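PDB 6KUA: cysteine hydrolase from Staphylococcus aureus, which probably hydrolyses nicotinamide to nicotinate and ammonia, as a zinc-containing nicotinamidase of the isochorismatase family. Local coordinates for residues A[124-135]-A[150-161]; A[134-143]-A[167-178]. One frame throughout, in Å; residues are numbered along the deposited sequence.

Contact 1: residues A[124-135]-A[150-161]; sequences INQVEIVGVCTD and YKISVPAEGVAS
S161 OG is gripped twice: it donates to D135 OD1 across the contact (2.8 Å), on the syn side of the carboxylate but somewhat out of its plane, and it is also hydrogen-bonded to N163 N. S161 holds OG anti to its N (chi1 -176°), while D135 tucks CG between its own N and carbonyl carbon (chi1 60°), which brings the carboxylate toward S161. The other oxygen, D135 OD2, accepts from W169 NE1 of the second subunit, so both oxygens are used. Just before this lies a cis peptide preceding C133, and beyond it T134 N reaches A160 O (3.0 Å) from well above the carbonyl plane.

Backbone bonds join the rest of strand 126-132 to its neighbour, the axes of 126-132 and 151-153 running 24° apart. I129 N meets S153 O at 2.8 Å; the neighbouring strand breaks off through 154-157 and resumes when G131 N bonds G158 O, also at 2.8 Å. Glycine suits both places: G131 has a positive phi, and V130 CB packs 3.2 Å from G158 O, close against a residue with no side chain. V130 CG1 rests against P155 CG (4.1 Å). At the far end the edge of the Y150 ring faces the backbone, with CE1 3.3 Å from I124 O, while its hydroxyl bonds D116. The valines and isoleucines V127, I129, I152 and V159 form an apolar face, partly covered by helix 137-147. The whole is the parallel strand pair of a beta-alpha-beta crossover, at the edge of the chain's five-stranded Rossmann-like sheet.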
loop_
_atom_site.group_PDB
_atom_site.type_symbol
_atom_site.label_atom_id
_atom_site.label_comp_id
_atom_site.label_asym_id
_atom_site.label_seq_id
_atom_site.Cartn_x
_atom_site.Cartn_y
_atom_site.Cartn_z
ATOM N N ILE A 124 9.133 12.263 -10.761
ATOM C CA ILE A 124 8.922 11.350 -11.887
ATOM C C ILE A 124 7.452 10.978 -11.956
ATOM O O ILE A 124 6.895 10.461 -10.983
ATOM C CB ILE A 124 9.760 10.069 -11.736
ATOM C CG1 ILE A 124 11.236 10.383 -11.525
ATOM C CG2 ILE A 124 9.528 9.163 -12.922
ATOM C CD1 ILE A 124 11.900 10.788 -12.765
ATOM N N ASN A 125 6.829 11.181 -13.112
ATOM C CA ASN A 125 5.475 10.670 -13.313
ATOM C C ASN A 125 5.389 9.798 -14.557
ATOM O O ASN A 125 4.294 9.543 -15.053
ATOM C CB ASN A 125 4.445 11.811 -13.395
ATOM C CG ASN A 125 4.531 12.581 -14.698
ATOM O OD1 ASN A 125 5.585 12.633 -15.333
ATOM N ND2 ASN A 125 3.413 13.177 -15.112
ATOM N N GLN A 126 6.519 9.329 -15.070
ATOM C CA GLN A 126 6.533 8.537 -16.292
ATOM C C GLN A 126 7.615 7.471 -16.182
ATOM O O GLN A 126 8.761 7.788 -15.845
ATOM C CB GLN A 126 6.773 9.470 -17.485
ATOM C CG GLN A 126 7.175 8.814 -18.775
ATOM C CD GLN A 126 7.226 9.817 -19.926
ATOM O OE1 GLN A 126 8.204 10.557 -20.081
ATOM N NE2 GLN A 126 6.156 9.865 -20.721
ATOM N N VAL A 127 7.262 6.204 -16.411
ATOM C CA VAL A 127 8.247 5.131 -16.330
ATOM C C VAL A 127 8.299 4.403 -17.662
ATOM O O VAL A 127 7.276 4.221 -18.334
ATOM C CB VAL A 127 7.972 4.141 -15.175
ATOM C CG1 VAL A 127 7.945 4.877 -13.849
ATOM C CG2 VAL A 127 6.681 3.333 -15.416
ATOM N N GLU A 128 9.502 4.011 -18.048
ATOM C CA GLU A 128 9.717 3.082 -19.148
ATOM C C GLU A 128 10.197 1.765 -18.560
ATOM O O GLU A 128 11.104 1.754 -17.725
ATOM C CB GLU A 128 10.739 3.648 -20.136
ATOM C CG GLU A 128 10.935 2.818 -21.377
ATOM C CD GLU A 128 11.848 3.510 -22.391
ATOM O OE1 GLU A 128 11.787 4.760 -22.524
ATOM O OE2 GLU A 128 12.640 2.797 -23.043
ATOM N N ILE A 129 9.585 0.658 -18.967
ATOM C CA ILE A 129 9.859 -0.624 -18.335
ATOM C C ILE A 129 10.462 -1.583 -19.347
ATOM O O ILE A 129 9.849 -1.874 -20.380
ATOM C CB ILE A 129 8.604 -1.246 -17.713
ATOM C CG1 ILE A 129 7.894 -0.243 -16.819
ATOM C CG2 ILE A 129 9.007 -2.450 -16.888
ATOM C CD1 ILE A 129 6.553 -0.781 -16.298
ATOM N N VAL A 130 11.628 -2.127 -19.017
ATOM C CA VAL A 130 12.293 -3.106 -19.858
ATOM C C VAL A 130 12.711 -4.272 -18.977
ATOM O O VAL A 130 12.801 -4.155 -17.750
ATOM C CB VAL A 130 13.509 -2.504 -20.591
ATOM C CG1 VAL A 130 13.087 -1.249 -21.370
ATOM C CG2 VAL A 130 14.640 -2.181 -19.598
ATOM N N GLY A 131 12.972 -5.409 -19.614
ATOM C CA GLY A 131 13.432 -6.556 -18.850
ATOM C C GLY A 131 12.621 -7.801 -19.114
ATOM O O GLY A 131 12.055 -7.954 -20.203
ATOM N N VAL A 132 12.572 -8.710 -18.137
ATOM C CA VAL A 132 11.937 -10.013 -18.299
ATOM C C VAL A 132 11.200 -10.360 -17.011
ATOM O O VAL A 132 11.486 -9.805 -15.953
ATOM C CB VAL A 132 12.961 -11.124 -18.628
ATOM C CG1 VAL A 132 13.708 -10.825 -19.932
ATOM C CG2 VAL A 132 13.914 -11.344 -17.445
ATOM N N CYS A 133 10.201 -11.248 -17.100
ATOM C CA CYS A 133 9.507 -11.640 -18.322
ATOM C C CYS A 133 8.331 -10.719 -18.559
ATOM O O CYS A 133 7.765 -10.188 -17.602
ATOM C CB CYS A 133 8.989 -13.079 -18.249
ATOM S SG CYS A 133 10.232 -14.304 -18.014
ATOM N N THR A 134 7.973 -10.551 -19.837
ATOM C CA THR A 134 6.907 -9.634 -20.228
ATOM C C THR A 134 5.634 -9.876 -19.430
ATOM O O THR A 134 4.995 -8.932 -18.963
ATOM C CB THR A 134 6.618 -9.788 -21.720
ATOM O OG1 THR A 134 7.842 -10.062 -22.402
ATOM C CG2 THR A 134 5.985 -8.534 -22.289
ATOM N N ASP A 135 5.236 -11.136 -19.288
ATOM C CA ASP A 135 3.947 -11.461 -18.696
ATOM C C ASP A 135 4.060 -11.896 -17.236
ATOM O O ASP A 135 3.091 -12.439 -16.692
ATOM C CB ASP A 135 3.238 -12.546 -19.529
ATOM C CG ASP A 135 4.057 -13.839 -19.622
ATOM O OD1 ASP A 135 5.300 -13.757 -19.741
ATOM O OD2 ASP A 135 3.472 -14.938 -19.563
ATOM N N TYR A 150 1.206 6.361 -12.790
ATOM C CA TYR A 150 2.314 6.682 -13.675
ATOM C C TYR A 150 1.909 6.507 -15.124
ATOM O O TYR A 150 1.150 5.593 -15.462
ATOM C CB TYR A 150 3.513 5.780 -13.387
ATOM C CG TYR A 150 4.150 6.089 -12.085
ATOM C CD1 TYR A 150 5.072 7.117 -11.978
ATOM C CD2 TYR A 150 3.810 5.378 -10.941
ATOM C CE1 TYR A 150 5.641 7.431 -10.782
ATOM C CE2 TYR A 150 4.391 5.669 -9.725
ATOM C CZ TYR A 150 5.312 6.691 -9.651
ATOM O OH TYR A 150 5.890 7.000 -8.447
ATOM N N LYS A 151 2.431 7.378 -15.983
ATOM C CA LYS A 151 2.396 7.108 -17.414
ATOM C C LYS A 151 3.434 6.041 -17.716
ATOM O O LYS A 151 4.501 6.013 -17.099
ATOM C CB LYS A 151 2.682 8.381 -18.223
ATOM C CG LYS A 151 1.933 9.635 -17.740
ATOM C CD LYS A 151 2.342 10.899 -18.532
ATOM C CE LYS A 151 1.567 12.139 -18.058
ATOM N NZ LYS A 151 2.013 13.419 -18.735
ATOM N N ILE A 152 3.119 5.146 -18.647
ATOM C CA ILE A 152 3.847 3.893 -18.801
ATOM C C ILE A 152 4.279 3.710 -20.247
ATOM O O ILE A 152 3.475 3.875 -21.170
ATOM C CB ILE A 152 2.994 2.686 -18.375
ATOM C CG1 ILE A 152 2.612 2.783 -16.894
ATOM C CG2 ILE A 152 3.743 1.402 -18.672
ATOM C CD1 ILE A 152 1.591 1.741 -16.484
ATOM N N SER A 153 5.527 3.287 -20.440
ATOM C CA SER A 153 6.018 2.885 -21.747
ATOM C C SER A 153 6.674 1.521 -21.630
ATOM O O SER A 153 7.556 1.318 -20.785
ATOM C CB SER A 153 7.002 3.927 -22.310
ATOM O OG SER A 153 7.352 3.608 -23.643
ATOM N N VAL A 154 6.228 0.575 -22.449
ATOM C CA VAL A 154 6.897 -0.723 -22.503
ATOM C C VAL A 154 7.256 -1.030 -23.950
ATOM O O VAL A 154 6.417 -1.555 -24.703
ATOM C CB VAL A 154 6.039 -1.850 -21.903
ATOM C CG1 VAL A 154 6.854 -3.134 -21.858
ATOM C CG2 VAL A 154 5.557 -1.476 -20.507
ATOM N N PRO A 155 8.477 -0.717 -24.382
ATOM C CA PRO A 155 8.858 -0.967 -25.779
ATOM C C PRO A 155 8.974 -2.459 -26.026
ATOM O O PRO A 155 9.627 -3.174 -25.267
ATOM C CB PRO A 155 10.215 -0.264 -25.912
ATOM C CG PRO A 155 10.757 -0.238 -24.528
ATOM C CD PRO A 155 9.548 -0.051 -23.625
ATOM N N ALA A 156 8.326 -2.930 -27.091
ATOM C CA ALA A 156 8.319 -4.363 -27.357
ATOM C C ALA A 156 9.721 -4.902 -27.612
ATOM O O ALA A 156 9.965 -6.093 -27.401
ATOM C CB ALA A 156 7.407 -4.668 -28.544
ATOM N N GLU A 157 10.646 -4.053 -28.063
ATOM C CA GLU A 157 12.039 -4.447 -28.250
ATOM C C GLU A 157 12.808 -4.543 -26.938
ATOM O O GLU A 157 13.959 -4.995 -26.945
ATOM C CB GLU A 157 12.743 -3.436 -29.165
ATOM C CG GLU A 157 12.832 -3.814 -30.636
ATOM C CD GLU A 157 14.053 -3.172 -31.320
ATOM O OE1 GLU A 157 15.120 -3.839 -31.421
ATOM O OE2 GLU A 157 13.944 -1.992 -31.742
ATOM N N GLY A 158 12.215 -4.106 -25.824
ATOM C CA GLY A 158 12.923 -4.023 -24.565
ATOM C C GLY A 158 12.493 -5.041 -23.530
ATOM O O GLY A 158 13.010 -5.032 -22.407
ATOM N N VAL A 159 11.572 -5.938 -23.894
ATOM C CA VAL A 159 11.066 -6.959 -22.985
ATOM C C VAL A 159 11.024 -8.302 -23.711
ATOM O O VAL A 159 10.969 -8.362 -24.940
ATOM C CB VAL A 159 9.665 -6.588 -22.437
ATOM C CG1 VAL A 159 9.761 -5.394 -21.472
ATOM C CG2 VAL A 159 8.709 -6.266 -23.592
ATOM N N ALA A 160 11.047 -9.391 -22.934
ATOM C CA ALA A 160 10.989 -10.736 -23.502
ATOM C C ALA A 160 10.383 -11.719 -22.511
ATOM O O ALA A 160 10.453 -11.530 -21.295
ATOM C CB ALA A 160 12.375 -11.234 -23.914
ATOM N N SER A 161 9.826 -12.807 -23.047
ATOM C CA SER A 161 9.353 -13.912 -22.222
ATOM C C SER A 161 9.712 -15.246 -22.869
ATOM O O SER A 161 9.928 -15.337 -24.079
ATOM C CB SER A 161 7.833 -13.844 -22.002
ATOM O OG SER A 161 7.419 -14.873 -21.122
HETATM O O HOH W 1 5.171 10.096 -8.801
#

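Contact 2: residues A[134-143]-A[167-178]; sequences TDICVLHTAI and HEWALAHFKNSL
T134 keeps OG1 beside its backbone N (chi1 -35°), and H167 swings its imidazole away from its own N (chi1 177°), which brings OG1 to the edge of the imidazole, in the ring plane, 2.9 Å from ND1. Either atom could be the donor. Threonine suits the spot because its second branch, CG2, turns instead to the apolar neighbours A170, L171 and F174.

F174 is the wedge between the two segments. Its ring enters edge first: CZ lies 3.4 Å from T134 O, near the ring plane, so the slightly positive C-H rim faces a carbonyl oxygen, and CE1 sits 3.7 Å from L139 CA. The oxygen of A170, one turn back in the same helix, lies above one face, offset toward the rim. V138 CG1 and A142 CB approach the ring obliquely. Two small residues make this possible: A142 leaves room for the phenyl group and for L178 CD1 (3.9 Å from A142 CB), and A170 lets the turn at T134 and D135 come close, its CB 4.0 Å from D135 CB.

L139 CD1 reaches further, to the edge of the W169 indole at CZ3 (3.8 Å) and to H173 CD2 (3.8 Å). W169 CH2 in turn lies over a face of the H173 imidazole, and S177 CB covers the opposite face. Helices 137-143 and 167-176 are nearly parallel, 11° apart, with axes 10.8 Å from each other.

At the second subunit, H173 NE2 bonds H140 NE2 of that chain, and L139 packs on its W169. The chemistry thus implies a mostly apolar seam whose one direct hydrogen bond, together with L171 CG against one face, limits the rotation of H167, and whose aromatic border belongs to the subunit interface.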
loop_
_atom_site.group_PDB
_atom_site.type_symbol
_atom_site.label_atom_id
_atom_site.label_comp_id
_atom_site.label_asym_id
_atom_site.label_seq_id
_atom_site.Cartn_x
_atom_site.Cartn_y
_atom_site.Cartn_z
ATOM N N THR A 134 7.973 -10.551 -19.837
ATOM C CA THR A 134 6.907 -9.634 -20.228
ATOM C C THR A 134 5.634 -9.876 -19.430
ATOM O O THR A 134 4.995 -8.932 -18.963
ATOM C CB THR A 134 6.618 -9.788 -21.720
ATOM O OG1 THR A 134 7.842 -10.062 -22.402
ATOM C CG2 THR A 134 5.985 -8.534 -22.289
ATOM N N ASP A 135 5.236 -11.136 -19.288
ATOM C CA ASP A 135 3.947 -11.461 -18.696
ATOM C C ASP A 135 4.060 -11.896 -17.236
ATOM O O ASP A 135 3.091 -12.439 -16.692
ATOM C CB ASP A 135 3.238 -12.546 -19.529
ATOM C CG ASP A 135 4.057 -13.839 -19.622
ATOM O OD1 ASP A 135 5.300 -13.757 -19.741
ATOM O OD2 ASP A 135 3.472 -14.938 -19.563
ATOM N N ILE A 136 5.207 -11.669 -16.583
ATOM C CA ILE A 136 5.307 -11.906 -15.140
ATOM C C ILE A 136 5.798 -10.633 -14.443
ATOM O O ILE A 136 4.991 -9.770 -14.086
ATOM C CB ILE A 136 6.200 -13.127 -14.826
ATOM C CG1 ILE A 136 5.813 -14.291 -15.750
ATOM C CG2 ILE A 136 6.051 -13.556 -13.361
ATOM C CD1 ILE A 136 6.558 -15.565 -15.529
ATOM N N CYS A 137 7.116 -10.498 -14.228
ATOM C CA CYS A 137 7.630 -9.366 -13.450
ATOM C C CYS A 137 7.349 -8.028 -14.122
ATOM O O CYS A 137 7.012 -7.046 -13.447
ATOM C CB CYS A 137 9.130 -9.529 -13.213
ATOM S SG CYS A 137 9.455 -10.900 -12.104
ATOM N N VAL A 138 7.519 -7.957 -15.440
ATOM C CA VAL A 138 7.187 -6.736 -16.165
ATOM C C VAL A 138 5.702 -6.415 -16.014
ATOM O O VAL A 138 5.316 -5.280 -15.699
ATOM C CB VAL A 138 7.588 -6.890 -17.639
ATOM C CG1 VAL A 138 7.114 -5.702 -18.438
ATOM C CG2 VAL A 138 9.115 -7.107 -17.752
ATOM N N LEU A 139 4.848 -7.420 -16.235
ATOM C CA LEU A 139 3.401 -7.223 -16.150
ATOM C C LEU A 139 2.988 -6.758 -14.757
ATOM O O LEU A 139 2.251 -5.777 -14.608
ATOM C CB LEU A 139 2.674 -8.531 -16.511
ATOM C CG LEU A 139 1.188 -8.602 -16.120
ATOM C CD1 LEU A 139 0.362 -7.766 -17.070
ATOM C CD2 LEU A 139 0.651 -10.057 -16.085
ATOM N N HIS A 140 3.446 -7.470 -13.720
ATOM C CA HIS A 140 3.095 -7.094 -12.354
ATOM C C HIS A 140 3.609 -5.698 -12.019
ATOM O O HIS A 140 2.918 -4.917 -11.353
ATOM C CB HIS A 140 3.645 -8.121 -11.360
ATOM C CG HIS A 140 2.946 -9.450 -11.402
ATOM N ND1 HIS A 140 2.749 -10.218 -10.274
ATOM C CD2 HIS A 140 2.422 -10.162 -12.434
ATOM C CE1 HIS A 140 2.132 -11.342 -10.605
ATOM N NE2 HIS A 140 1.917 -11.331 -11.906
ATOM N N THR A 141 4.836 -5.383 -12.441
ATOM C CA THR A 141 5.361 -4.038 -12.242
ATOM C C THR A 141 4.519 -3.011 -12.989
ATOM O O THR A 141 4.179 -1.965 -12.433
ATOM C CB THR A 141 6.824 -3.979 -12.694
ATOM O OG1 THR A 141 7.603 -4.860 -11.877
ATOM C CG2 THR A 141 7.391 -2.548 -12.593
ATOM N N ALA A 142 4.146 -3.312 -14.244
ATOM C CA ALA A 142 3.357 -2.367 -15.039
ATOM C C ALA A 142 1.990 -2.100 -14.413
ATOM O O ALA A 142 1.508 -0.961 -14.423
ATOM C CB ALA A 142 3.187 -2.890 -16.470
ATOM N N ILE A 143 1.364 -3.133 -13.841
ATOM C CA ILE A 143 0.045 -2.977 -13.230
ATOM C C ILE A 143 0.114 -2.064 -12.012
ATOM O O ILE A 143 -0.742 -1.190 -11.830
ATOM C CB ILE A 143 -0.544 -4.351 -12.863
ATOM C CG1 ILE A 143 -0.927 -5.101 -14.135
ATOM C CG2 ILE A 143 -1.755 -4.171 -11.932
ATOM C CD1 ILE A 143 -1.099 -6.563 -13.931
ATOM N N HIS A 167 3.907 -13.225 -24.053
ATOM C CA HIS A 167 4.547 -12.004 -24.514
ATOM C C HIS A 167 3.574 -11.152 -25.322
ATOM O O HIS A 167 3.381 -9.960 -25.035
ATOM C CB HIS A 167 5.793 -12.356 -25.331
ATOM C CG HIS A 167 6.482 -11.166 -25.921
ATOM N ND1 HIS A 167 7.360 -10.380 -25.201
ATOM C CD2 HIS A 167 6.420 -10.623 -27.160
ATOM C CE1 HIS A 167 7.811 -9.406 -25.972
ATOM N NE2 HIS A 167 7.253 -9.530 -27.166
ATOM N N GLU A 168 2.920 -11.756 -26.319
ATOM C CA GLU A 168 1.964 -10.999 -27.128
ATOM C C GLU A 168 0.724 -10.615 -26.321
ATOM O O GLU A 168 0.192 -9.507 -26.484
ATOM C CB GLU A 168 1.572 -11.802 -28.374
ATOM C CG GLU A 168 2.712 -11.931 -29.401
ATOM C CD GLU A 168 2.427 -12.939 -30.523
ATOM O OE1 GLU A 168 3.055 -12.813 -31.604
ATOM O OE2 GLU A 168 1.597 -13.860 -30.326
ATOM N N TRP A 169 0.227 -11.525 -25.474
ATOM C CA TRP A 169 -0.903 -11.178 -24.612
ATOM C C TRP A 169 -0.599 -9.927 -23.794
ATOM O O TRP A 169 -1.416 -9.004 -23.710
ATOM C CB TRP A 169 -1.262 -12.340 -23.663
ATOM C CG TRP A 169 -2.350 -11.871 -22.745
ATOM C CD1 TRP A 169 -3.694 -11.869 -23.003
ATOM C CD2 TRP A 169 -2.183 -11.219 -21.476
ATOM N NE1 TRP A 169 -4.372 -11.290 -21.960
ATOM C CE2 TRP A 169 -3.468 -10.879 -21.011
ATOM C CE3 TRP A 169 -1.067 -10.913 -20.673
ATOM C CZ2 TRP A 169 -3.676 -10.237 -19.785
ATOM C CZ3 TRP A 169 -1.278 -10.256 -19.461
ATOM C CH2 TRP A 169 -2.573 -9.933 -19.030
ATOM N N ALA A 170 0.587 -9.883 -23.184
ATOM C CA ALA A 170 0.902 -8.819 -22.233
ATOM C C ALA A 170 1.115 -7.484 -22.937
ATOM O O ALA A 170 0.727 -6.432 -22.409
ATOM C CB ALA A 170 2.123 -9.217 -21.394
ATOM N N LEU A 171 1.700 -7.502 -24.144
ATOM C CA LEU A 171 1.892 -6.256 -24.878
ATOM C C LEU A 171 0.555 -5.610 -25.216
ATOM O O LEU A 171 0.426 -4.383 -25.146
ATOM C CB LEU A 171 2.721 -6.495 -26.145
ATOM C CG LEU A 171 4.209 -6.839 -25.940
ATOM C CD1 LEU A 171 4.893 -7.105 -27.266
ATOM C CD2 LEU A 171 4.956 -5.751 -25.177
ATOM N N ALA A 172 -0.456 -6.417 -25.573
ATOM C CA ALA A 172 -1.777 -5.854 -25.838
ATOM C C ALA A 172 -2.449 -5.397 -24.549
ATOM O O ALA A 172 -3.113 -4.360 -24.528
ATOM C CB ALA A 172 -2.669 -6.866 -26.574
ATOM N N HIS A 173 -2.291 -6.167 -23.466
ATOM C CA HIS A 173 -2.778 -5.725 -22.164
ATOM C C HIS A 173 -2.202 -4.362 -21.803
ATOM O O HIS A 173 -2.945 -3.441 -21.442
ATOM C CB HIS A 173 -2.432 -6.764 -21.094
ATOM C CG HIS A 173 -3.062 -6.495 -19.764
ATOM N ND1 HIS A 173 -4.375 -6.813 -19.485
ATOM C CD2 HIS A 173 -2.563 -5.930 -18.636
ATOM C CE1 HIS A 173 -4.650 -6.481 -18.235
ATOM N NE2 HIS A 173 -3.574 -5.928 -17.700
ATOM N N PHE A 174 -0.877 -4.199 -21.927
ATOM C CA PHE A 174 -0.279 -2.903 -21.601
ATOM C C PHE A 174 -0.928 -1.790 -22.415
ATOM O O PHE A 174 -1.226 -0.712 -21.890
ATOM C CB PHE A 174 1.236 -2.907 -21.850
ATOM C CG PHE A 174 1.996 -3.967 -21.113
ATOM C CD1 PHE A 174 1.587 -4.425 -19.869
ATOM C CD2 PHE A 174 3.160 -4.498 -21.670
ATOM C CE1 PHE A 174 2.324 -5.411 -19.190
ATOM C CE2 PHE A 174 3.893 -5.494 -21.012
ATOM C CZ PHE A 174 3.475 -5.955 -19.769
ATOM N N LYS A 175 -1.175 -2.048 -23.701
ATOM C CA LYS A 175 -1.729 -1.028 -24.587
ATOM C C LYS A 175 -3.211 -0.792 -24.304
ATOM O O LYS A 175 -3.639 0.353 -24.133
ATOM C CB LYS A 175 -1.501 -1.457 -26.039
ATOM C CG LYS A 175 -1.916 -0.447 -27.126
ATOM C CD LYS A 175 -1.518 -0.983 -28.518
ATOM C CE LYS A 175 -2.494 -0.539 -29.619
ATOM N NZ LYS A 175 -3.748 -1.362 -29.628
ATOM N N ASN A 176 -4.006 -1.862 -24.208
ATOM C CA ASN A 176 -5.460 -1.730 -24.214
ATOM C C ASN A 176 -6.061 -1.531 -22.825
ATOM O O ASN A 176 -7.093 -0.867 -22.700
ATOM C CB ASN A 176 -6.098 -2.963 -24.889
ATOM C CG ASN A 176 -5.527 -3.226 -26.298
ATOM O OD1 ASN A 176 -5.311 -2.298 -27.058
ATOM N ND2 ASN A 176 -5.266 -4.483 -26.623
ATOM N N SER A 177 -5.463 -2.091 -21.775
ATOM C CA SER A 177 -5.971 -1.889 -20.420
ATOM C C SER A 177 -5.190 -0.868 -19.607
ATOM O O SER A 177 -5.781 -0.204 -18.744
ATOM C CB SER A 177 -5.994 -3.218 -19.655
ATOM O OG SER A 177 -6.826 -4.152 -20.307
ATOM N N LEU A 178 -3.875 -0.754 -19.816
ATOM C CA LEU A 178 -3.066 0.128 -18.986
ATOM C C LEU A 178 -2.764 1.466 -19.652
ATOM O O LEU A 178 -2.061 2.286 -19.055
ATOM C CB LEU A 178 -1.753 -0.553 -18.578
ATOM C CG LEU A 178 -1.856 -1.958 -17.963
ATOM C CD1 LEU A 178 -0.557 -2.326 -17.268
ATOM C CD2 LEU A 178 -3.030 -2.053 -16.996
#

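Contacts 1 and 2 share T134 and D135, and their centres lie 8 Å apart. The chain leaves strand 126-132 through this turn and enters helix 137-147, which covers one side of contact 1 and supplies one half of contact 2; helix 164-176 then packs outside it. The seam is close: C133 O lies 3.1 Å from V138 N, probably a hydrogen bond, I152 CD1 lies 3.4 Å from A142 O, and V159 O is 3.5 Å from H167 CE1. The bound zinc is about 11 Å from the C133 side chain and about 13 Å from that of V138, so neither side chain is a zinc ligand; both contacts belong to the scaffold around the turn after strand 126-132.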